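Local coordinates for protein 2-dehydro-3-deoxy-D-arabinonate dehydratase (Sulfolobus solfataricus, PDB 2Q1C) that catalyses the metal-dependent dehydration of 2-dehydro-3-deoxy-D-arabinonate to 2,5-dioxopentanoate in a pentose oxidation pathway leading to 2-oxoglutarate, at residues T140-E145 and I208-V213; P144-V149 and L157-M162. One frame throughout, in Å; residues are numbered along the deposited sequence.

Following the chain from its N terminus, residues 140-145 come first: an extended run that enters strand 144-150 and carries two ligands of the calcium ion. Contact 2 closes first, as the short turn after that strand brings 157-162 back beside 144-149 in a hairpin. The chain then goes on through helices 168-173 and 178-182 and strand 188-196 before 208-213 returns to 140-145, closing the much longer loop of contact 1, within which the return strand of contact 2 lies. The two contacts share Pro144 and Glu145 and touch where Ile208 CD1 packs on Leu146 N. Together they tie the metal-bearing hairpin to the sheet containing strand 207-214.

Contact 1 of 2, residues T140-E145 and I208-V213; sequences TLPEPE and ITLKIV. With CA (calcium ion), chain B; 2KT (2-ketobutyric acid), chain C.
Pro144 and Leu210 meet at the middle of this contact, the proline ring and the leucine side chain crossing at about a right angle. Pro144 CG lies 3.8 Å from Leu210 CB, and Leu210 CD2 reaches on to Pro144 CD at 4.0 Å. With CG anti to the backbone N (chi1 171°), the leucine splits its two methyls between the prolines: CD2 goes to Pro144, while CD1 comes 4.0 Å from Pro142 CG, again crosswise. Pro142 CG also faces the tip of Ile212, with CD1 at 4.3 Å, a looser touch. At the other end the branch methyl of Ile208 does the work, CG2 sitting 3.8 Å from Pro144 CB. No hydrogen bond joins the two segments, so this is purely apolar packing between neighbouring layers of the FAH-family fold. The second layer is the sheet in which strand 207-214 lies between 217-225 and 271-276; Val272 and Ile274 of the latter also touch the prolines. The alternation of 142-145 sends the prolines to this sheet and the two glutamates the other way, to the active site. Glu143 and Glu145 both run extended beyond CG and each gives one oxygen to the calcium ion, Glu143 OE2 at 2.2 Å and Glu145 OE1 at 2.4 Å from the metal. Asp164 completes the protein ligands, and 2-ketobutyric acid chelates the same ion through O3 and O, with water 1 also bound. The second oxygens are held too. Glu143 OE1 forms a salt bridge with Arg89, whereas Glu145 OE2 accepts from water 1 at 2.8 Å and is hydrogen-bonded to Thr253 and Gly255, an arrangement that should restrain the carboxylate from turning about its last bond.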
ATOM      1  N   THR A 140     -41.126   6.691   9.015  1.00 38.87           N
ATOM      2  CA  THR A 140     -39.883   7.166   8.411  1.00 38.44           C
ATOM      3  C   THR A 140     -40.158   7.808   7.053  1.00 38.22           C
ATOM      4  O   THR A 140     -40.843   7.225   6.214  1.00 38.28           O
ATOM      5  CB  THR A 140     -38.858   6.018   8.275  1.00 38.44           C
ATOM      6  OG1 THR A 140     -38.562   5.492   9.576  1.00 38.18           O
ATOM      7  CG2 THR A 140     -37.566   6.503   7.631  1.00 38.37           C
ATOM      8  N   LEU A 141     -39.624   9.012   6.850  1.00 37.89           N
ATOM      9  CA  LEU A 141     -39.843   9.761   5.612  1.00 37.60           C
ATOM     10  C   LEU A 141     -38.541  10.076   4.879  1.00 37.32           C
ATOM     11  O   LEU A 141     -37.501  10.254   5.516  1.00 37.34           O
ATOM     12  CB  LEU A 141     -40.595  11.068   5.896  1.00 37.64           C
ATOM     13  CG  LEU A 141     -42.055  11.016   6.360  1.00 37.88           C
ATOM     14  CD1 LEU A 141     -42.552  12.423   6.656  1.00 38.03           C
ATOM     15  CD2 LEU A 141     -42.958  10.335   5.335  1.00 37.76           C
ATOM     16  N   PRO A 142     -38.591  10.131   3.533  1.00 37.05           N
ATOM     17  CA  PRO A 142     -37.444  10.619   2.778  1.00 36.86           C
ATOM     18  C   PRO A 142     -37.451  12.145   2.701  1.00 36.70           C
ATOM     19  O   PRO A 142     -38.517  12.757   2.581  1.00 36.79           O
ATOM     20  CB  PRO A 142     -37.654  10.009   1.392  1.00 36.85           C
ATOM     21  CG  PRO A 142     -39.133   9.863   1.259  1.00 36.83           C
ATOM     22  CD  PRO A 142     -39.703   9.725   2.650  1.00 37.01           C
ATOM     23  N   GLU A 143     -36.272  12.753   2.782  1.00 36.37           N
ATOM     24  CA  GLU A 143     -36.162  14.204   2.684  1.00 36.02           C
ATOM     25  C   GLU A 143     -35.349  14.601   1.449  1.00 35.76           C
ATOM     26  O   GLU A 143     -34.115  14.574   1.475  1.00 35.76           O
ATOM     27  CB  GLU A 143     -35.588  14.799   3.974  1.00 35.98           C
ATOM     28  CG  GLU A 143     -36.476  14.575   5.204  1.00 36.06           C
ATOM     29  CD  GLU A 143     -35.981  15.289   6.458  1.00 36.22           C
ATOM     30  OE1 GLU A 143     -36.613  15.123   7.524  1.00 36.56           O
ATOM     31  OE2 GLU A 143     -34.966  16.016   6.389  1.00 36.39           O
ATOM     32  N   PRO A 144     -36.051  14.943   0.348  1.00 35.50           N
ATOM     33  CA  PRO A 144     -35.432  15.341  -0.918  1.00 35.25           C
ATOM     34  C   PRO A 144     -34.697  16.671  -0.791  1.00 35.03           C
ATOM     35  O   PRO A 144     -35.308  17.691  -0.455  1.00 35.02           O
ATOM     36  CB  PRO A 144     -36.629  15.470  -1.870  1.00 35.21           C
ATOM     37  CG  PRO A 144     -37.797  15.710  -0.992  1.00 35.29           C
ATOM     38  CD  PRO A 144     -37.523  14.953   0.268  1.00 35.46           C
ATOM     39  N   GLU A 145     -33.392  16.654  -1.045  1.00 34.80           N
ATOM     40  CA  GLU A 145     -32.555  17.831  -0.807  1.00 34.67           C
ATOM     41  C   GLU A 145     -31.497  18.059  -1.882  1.00 34.57           C
ATOM     42  O   GLU A 145     -31.003  17.111  -2.496  1.00 34.65           O
ATOM     43  CB  GLU A 145     -31.874  17.730   0.561  1.00 34.56           C
ATOM     44  CG  GLU A 145     -32.837  17.622   1.732  1.00 34.53           C
ATOM     45  CD  GLU A 145     -32.148  17.566   3.080  1.00 34.66           C
ATOM     46  OE1 GLU A 145     -32.732  16.973   4.012  1.00 34.38           O
ATOM     47  OE2 GLU A 145     -31.036  18.120   3.220  1.00 34.84           O
ATOM     48  N   ILE A 208     -37.098  20.615  -7.351  1.00 48.84           N
ATOM     49  CA  ILE A 208     -36.942  19.368  -6.608  1.00 48.57           C
ATOM     50  C   ILE A 208     -38.299  18.678  -6.514  1.00 48.48           C
ATOM     51  O   ILE A 208     -39.272  19.293  -6.084  1.00 48.51           O
ATOM     52  CB  ILE A 208     -36.370  19.610  -5.184  1.00 48.60           C
ATOM     53  CG1 ILE A 208     -35.056  20.402  -5.255  1.00 48.46           C
ATOM     54  CG2 ILE A 208     -36.185  18.281  -4.440  1.00 48.50           C
ATOM     55  CD1 ILE A 208     -34.491  20.814  -3.904  1.00 48.44           C
ATOM     56  N   THR A 209     -38.356  17.406  -6.911  1.00 48.31           N
ATOM     57  CA  THR A 209     -39.616  16.656  -6.952  1.00 48.08           C
ATOM     58  C   THR A 209     -39.490  15.294  -6.277  1.00 47.96           C
ATOM     59  O   THR A 209     -38.611  14.506  -6.622  1.00 47.91           O
ATOM     60  CB  THR A 209     -40.109  16.466  -8.410  1.00 48.10           C
ATOM     61  OG1 THR A 209     -40.125  17.733  -9.082  1.00 48.15           O
ATOM     62  CG2 THR A 209     -41.510  15.858  -8.446  1.00 47.89           C
ATOM     63  N   LEU A 210     -40.380  15.026  -5.323  1.00 47.86           N
ATOM     64  CA  LEU A 210     -40.422  13.742  -4.620  1.00 47.76           C
ATOM     65  C   LEU A 210     -41.593  12.875  -5.087  1.00 47.85           C
ATOM     66  O   LEU A 210     -42.703  13.371  -5.287  1.00 47.90           O
ATOM     67  CB  LEU A 210     -40.492  13.961  -3.101  1.00 47.68           C
ATOM     68  CG  LEU A 210     -40.745  12.763  -2.172  1.00 47.55           C
ATOM     69  CD1 LEU A 210     -39.603  11.758  -2.209  1.00 47.45           C
ATOM     70  CD2 LEU A 210     -40.993  13.227  -0.747  1.00 47.65           C
ATOM     71  N   LYS A 211     -41.323  11.580  -5.259  1.00 47.87           N
ATOM     72  CA  LYS A 211     -42.336  10.583  -5.610  1.00 47.88           C
ATOM     73  C   LYS A 211     -42.102   9.281  -4.842  1.00 47.79           C
ATOM     74  O   LYS A 211     -41.046   8.659  -4.973  1.00 47.86           O
ATOM     75  CB  LYS A 211     -42.306  10.287  -7.113  1.00 47.84           C
ATOM     76  CG  LYS A 211     -43.010  11.310  -7.992  1.00 48.07           C
ATOM     77  CD  LYS A 211     -42.756  11.041  -9.477  1.00 48.13           C
ATOM     78  CE  LYS A 211     -43.471   9.782  -9.962  1.00 48.45           C
ATOM     79  NZ  LYS A 211     -43.212   9.504 -11.403  1.00 48.68           N
ATOM     80  N   ILE A 212     -43.081   8.875  -4.040  1.00 47.66           N
ATOM     81  CA  ILE A 212     -43.030   7.567  -3.392  1.00 47.54           C
ATOM     82  C   ILE A 212     -43.952   6.612  -4.148  1.00 47.59           C
ATOM     83  O   ILE A 212     -45.141   6.889  -4.312  1.00 47.69           O
ATOM     84  CB  ILE A 212     -43.415   7.634  -1.898  1.00 47.47           C
ATOM     85  CG1 ILE A 212     -42.626   8.741  -1.192  1.00 47.49           C
ATOM     86  CG2 ILE A 212     -43.173   6.281  -1.222  1.00 47.35           C
ATOM     87  CD1 ILE A 212     -43.180   9.141   0.169  1.00 47.49           C
ATOM     88  N   VAL A 213     -43.392   5.497  -4.615  1.00 47.53           N
ATOM     89  CA  VAL A 213     -44.129   4.543  -5.447  1.00 47.38           C
ATOM     90  C   VAL A 213     -44.324   3.192  -4.744  1.00 47.41           C
ATOM     91  O   VAL A 213     -43.363   2.478  -4.448  1.00 47.33           O
ATOM     92  CB  VAL A 213     -43.471   4.373  -6.848  1.00 47.32           C
ATOM     93  CG1 VAL A 213     -44.173   3.288  -7.658  1.00 47.32           C
ATOM     94  CG2 VAL A 213     -43.489   5.690  -7.609  1.00 46.89           C
TER
HETATM   95 CA    CA B 294     -32.967  17.050   6.355  1.00 37.26          CA
HETATM   96  C4  2KT C 295     -34.265  18.419  10.749  1.00 40.00           C
HETATM   97  C3  2KT C 295     -34.259  19.376   9.896  1.00 40.37           C
HETATM   98  C2  2KT C 295     -34.135  18.957   8.711  1.00 40.51           C
HETATM   99  O3  2KT C 295     -33.629  17.860   8.496  1.00 40.56           O
HETATM  100  C   2KT C 295     -34.544  19.705   7.674  1.00 40.51           C
HETATM  101  OXT 2KT C 295     -35.057  20.829   7.871  1.00 40.73           O
HETATM  102  O   2KT C 295     -34.402  19.260   6.510  1.00 40.36           O
HETATM  103  O   HOH W   1     -31.028  18.507   5.983  1.00 35.36           O

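Contact 2 of 2, residues P144-V149 and L157-M162; sequences PELAVV and LGYTIM. With CA (calcium ion), chain B.
A beta hairpin of the FAH-family domain, made by strands 144-150 and 156-164, ends in a classic beta bulge, where Leu157 and Gly158 both face Val149. Val149 O accepts from Leu157 N at 2.6 Å and, weakly, from Gly158 N at 3.5 Å, while Val149 N gives to Gly158 O, well above that carbonyl's plane (36° out of it). Further along, the ladder is regular. Ala147 with Thr160 and Glu145 with Met162 are hydrogen-bonded pairs, each joined by two backbone bonds; Met162 N to Glu145 O is nearly straight, with 172° at the hydrogen. Leu146 with Ile161 and Val148 with Tyr159 are the non-hydrogen-bonded pairs that alternate with these. On the face carrying Tyr159, its ring lies alongside Val148, both side chains pointing the same way, with Val148 CG1 3.7 Å from Tyr159 CE1. Leu146 approaches the same ring at a slant, CD1 standing 3.9 Å from Tyr159 CD1; a chi1 of 174° swings CG away from its own backbone N and carries the methyl across to the partner strand. The other face holds Glu145, Ala147, Thr160 and Met162. Here Ala147 CB packs 3.7 Å from Met162 CB and 3.9 Å from Thr160 CG2, and Glu145 points from this face to the calcium ion, with Thr253 holding its other oxygen. Strand 250-253 runs antiparallel along the other edge of 144-150, where Leu252 bonds the backbone of Val148. Strand 188-196 does the same for 156-164: Val195 pairs with Tyr159, and Thr160 OG1 is hydrogen-bonded to Val193 O. Beyond Ile161, strand 271-276 of the neighbouring sheet packs through Ile274 and Ile276.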
ATOM      1  N   PRO A 144     -36.051  14.943   0.348  1.00 35.50           N
ATOM      2  CA  PRO A 144     -35.432  15.341  -0.918  1.00 35.25           C
ATOM      3  C   PRO A 144     -34.697  16.671  -0.791  1.00 35.03           C
ATOM      4  O   PRO A 144     -35.308  17.691  -0.455  1.00 35.02           O
ATOM      5  CB  PRO A 144     -36.629  15.470  -1.870  1.00 35.21           C
ATOM      6  CG  PRO A 144     -37.797  15.710  -0.992  1.00 35.29           C
ATOM      7  CD  PRO A 144     -37.523  14.953   0.268  1.00 35.46           C
ATOM      8  N   GLU A 145     -33.392  16.654  -1.045  1.00 34.80           N
ATOM      9  CA  GLU A 145     -32.555  17.831  -0.807  1.00 34.67           C
ATOM     10  C   GLU A 145     -31.497  18.059  -1.882  1.00 34.57           C
ATOM     11  O   GLU A 145     -31.003  17.111  -2.496  1.00 34.65           O
ATOM     12  CB  GLU A 145     -31.874  17.730   0.561  1.00 34.56           C
ATOM     13  CG  GLU A 145     -32.837  17.622   1.732  1.00 34.53           C
ATOM     14  CD  GLU A 145     -32.148  17.566   3.080  1.00 34.66           C
ATOM     15  OE1 GLU A 145     -32.732  16.973   4.012  1.00 34.38           O
ATOM     16  OE2 GLU A 145     -31.036  18.120   3.220  1.00 34.84           O
ATOM     17  N   LEU A 146     -31.168  19.328  -2.105  1.00 34.46           N
ATOM     18  CA  LEU A 146     -30.015  19.700  -2.911  1.00 34.39           C
ATOM     19  C   LEU A 146     -28.780  19.618  -2.026  1.00 34.41           C
ATOM     20  O   LEU A 146     -28.763  20.164  -0.922  1.00 34.44           O
ATOM     21  CB  LEU A 146     -30.175  21.117  -3.476  1.00 34.42           C
ATOM     22  CG  LEU A 146     -29.003  21.744  -4.246  1.00 34.32           C
ATOM     23  CD1 LEU A 146     -28.747  21.032  -5.574  1.00 34.23           C
ATOM     24  CD2 LEU A 146     -29.261  23.221  -4.474  1.00 34.26           C
ATOM     25  N   ALA A 147     -27.755  18.926  -2.510  1.00 34.41           N
ATOM     26  CA  ALA A 147     -26.537  18.726  -1.738  1.00 34.54           C
ATOM     27  C   ALA A 147     -25.307  19.244  -2.476  1.00 34.64           C
ATOM     28  O   ALA A 147     -25.215  19.132  -3.701  1.00 34.71           O
ATOM     29  CB  ALA A 147     -26.374  17.259  -1.382  1.00 34.41           C
ATOM     30  N   VAL A 148     -24.370  19.814  -1.722  1.00 34.72           N
ATOM     31  CA  VAL A 148     -23.117  20.312  -2.293  1.00 34.82           C
ATOM     32  C   VAL A 148     -21.914  19.467  -1.878  1.00 34.97           C
ATOM     33  O   VAL A 148     -21.830  19.005  -0.736  1.00 34.95           O
ATOM     34  CB  VAL A 148     -22.851  21.804  -1.942  1.00 34.81           C
ATOM     35  CG1 VAL A 148     -23.722  22.713  -2.787  1.00 34.75           C
ATOM     36  CG2 VAL A 148     -23.056  22.076  -0.445  1.00 34.66           C
ATOM     37  N   VAL A 149     -20.997  19.265  -2.822  1.00 35.06           N
ATOM     38  CA  VAL A 149     -19.706  18.637  -2.538  1.00 35.16           C
ATOM     39  C   VAL A 149     -18.674  19.736  -2.263  1.00 35.23           C
ATOM     40  O   VAL A 149     -18.523  20.676  -3.051  1.00 35.13           O
ATOM     41  CB  VAL A 149     -19.238  17.712  -3.693  1.00 35.13           C
ATOM     42  CG1 VAL A 149     -17.940  17.005  -3.332  1.00 34.97           C
ATOM     43  CG2 VAL A 149     -20.312  16.687  -4.023  1.00 35.19           C
ATOM     44  N   LEU A 157     -17.541  22.232  -4.878  1.00 34.83           N
ATOM     45  CA  LEU A 157     -16.948  21.491  -5.986  1.00 34.50           C
ATOM     46  C   LEU A 157     -18.010  20.983  -6.960  1.00 34.39           C
ATOM     47  O   LEU A 157     -17.716  20.735  -8.133  1.00 34.32           O
ATOM     48  CB  LEU A 157     -16.113  20.318  -5.463  1.00 34.46           C
ATOM     49  CG  LEU A 157     -14.901  20.611  -4.576  1.00 34.12           C
ATOM     50  CD1 LEU A 157     -14.387  19.327  -3.945  1.00 33.55           C
ATOM     51  CD2 LEU A 157     -13.796  21.306  -5.362  1.00 34.11           C
ATOM     52  N   GLY A 158     -19.237  20.828  -6.465  1.00 34.17           N
ATOM     53  CA  GLY A 158     -20.349  20.376  -7.294  1.00 33.96           C
ATOM     54  C   GLY A 158     -21.661  20.179  -6.554  1.00 33.86           C
ATOM     55  O   GLY A 158     -21.739  20.375  -5.338  1.00 33.89           O
ATOM     56  N   TYR A 159     -22.691  19.785  -7.305  1.00 33.73           N
ATOM     57  CA  TYR A 159     -24.032  19.556  -6.762  1.00 33.53           C
ATOM     58  C   TYR A 159     -24.512  18.132  -7.027  1.00 33.24           C
ATOM     59  O   TYR A 159     -24.130  17.515  -8.022  1.00 33.13           O
ATOM     60  CB  TYR A 159     -25.038  20.536  -7.370  1.00 33.70           C
ATOM     61  CG  TYR A 159     -24.701  21.997  -7.179  1.00 33.98           C
ATOM     62  CD1 TYR A 159     -25.270  22.733  -6.139  1.00 34.18           C
ATOM     63  CD2 TYR A 159     -23.826  22.650  -8.049  1.00 34.11           C
ATOM     64  CE1 TYR A 159     -24.968  24.077  -5.963  1.00 34.15           C
ATOM     65  CE2 TYR A 159     -23.515  23.993  -7.881  1.00 34.25           C
ATOM     66  CZ  TYR A 159     -24.090  24.699  -6.837  1.00 34.19           C
ATOM     67  OH  TYR A 159     -23.785  26.029  -6.670  1.00 34.42           O
ATOM     68  N   THR A 160     -25.353  17.623  -6.131  1.00 32.98           N
ATOM     69  CA  THR A 160     -26.000  16.324  -6.311  1.00 32.78           C
ATOM     70  C   THR A 160     -27.367  16.288  -5.618  1.00 32.71           C
ATOM     71  O   THR A 160     -27.700  17.180  -4.835  1.00 32.66           O
ATOM     72  CB  THR A 160     -25.098  15.151  -5.818  1.00 32.81           C
ATOM     73  OG1 THR A 160     -25.660  13.897  -6.231  1.00 32.68           O
ATOM     74  CG2 THR A 160     -24.941  15.165  -4.297  1.00 32.62           C
ATOM     75  N   ILE A 161     -28.155  15.261  -5.930  1.00 32.59           N
ATOM     76  CA  ILE A 161     -29.408  14.981  -5.233  1.00 32.44           C
ATOM     77  C   ILE A 161     -29.090  14.127  -4.010  1.00 32.40           C
ATOM     78  O   ILE A 161     -28.360  13.141  -4.124  1.00 32.42           O
ATOM     79  CB  ILE A 161     -30.384  14.194  -6.137  1.00 32.45           C
ATOM     80  CG1 ILE A 161     -30.618  14.925  -7.463  1.00 32.40           C
ATOM     81  CG2 ILE A 161     -31.700  13.932  -5.411  1.00 32.52           C
ATOM     82  CD1 ILE A 161     -31.041  14.016  -8.600  1.00 32.48           C
ATOM     83  N   MET A 162     -29.633  14.489  -2.849  1.00 32.27           N
ATOM     84  CA  MET A 162     -29.469  13.659  -1.653  1.00 32.22           C
ATOM     85  C   MET A 162     -30.786  13.370  -0.937  1.00 32.23           C
ATOM     86  O   MET A 162     -31.634  14.252  -0.790  1.00 32.23           O
ATOM     87  CB  MET A 162     -28.446  14.261  -0.678  1.00 32.29           C
ATOM     88  CG  MET A 162     -28.266  13.459   0.620  1.00 32.14           C
ATOM     89  SD  MET A 162     -26.732  13.755   1.517  1.00 32.13           S
ATOM     90  CE  MET A 162     -25.551  12.856   0.517  1.00 31.85           C
TER
HETATM   91 CA    CA B 294     -32.967  17.050   6.355  1.00 37.26          CA
HETATM   92  O   HOH W   1     -31.028  18.507   5.983  1.00 35.36           O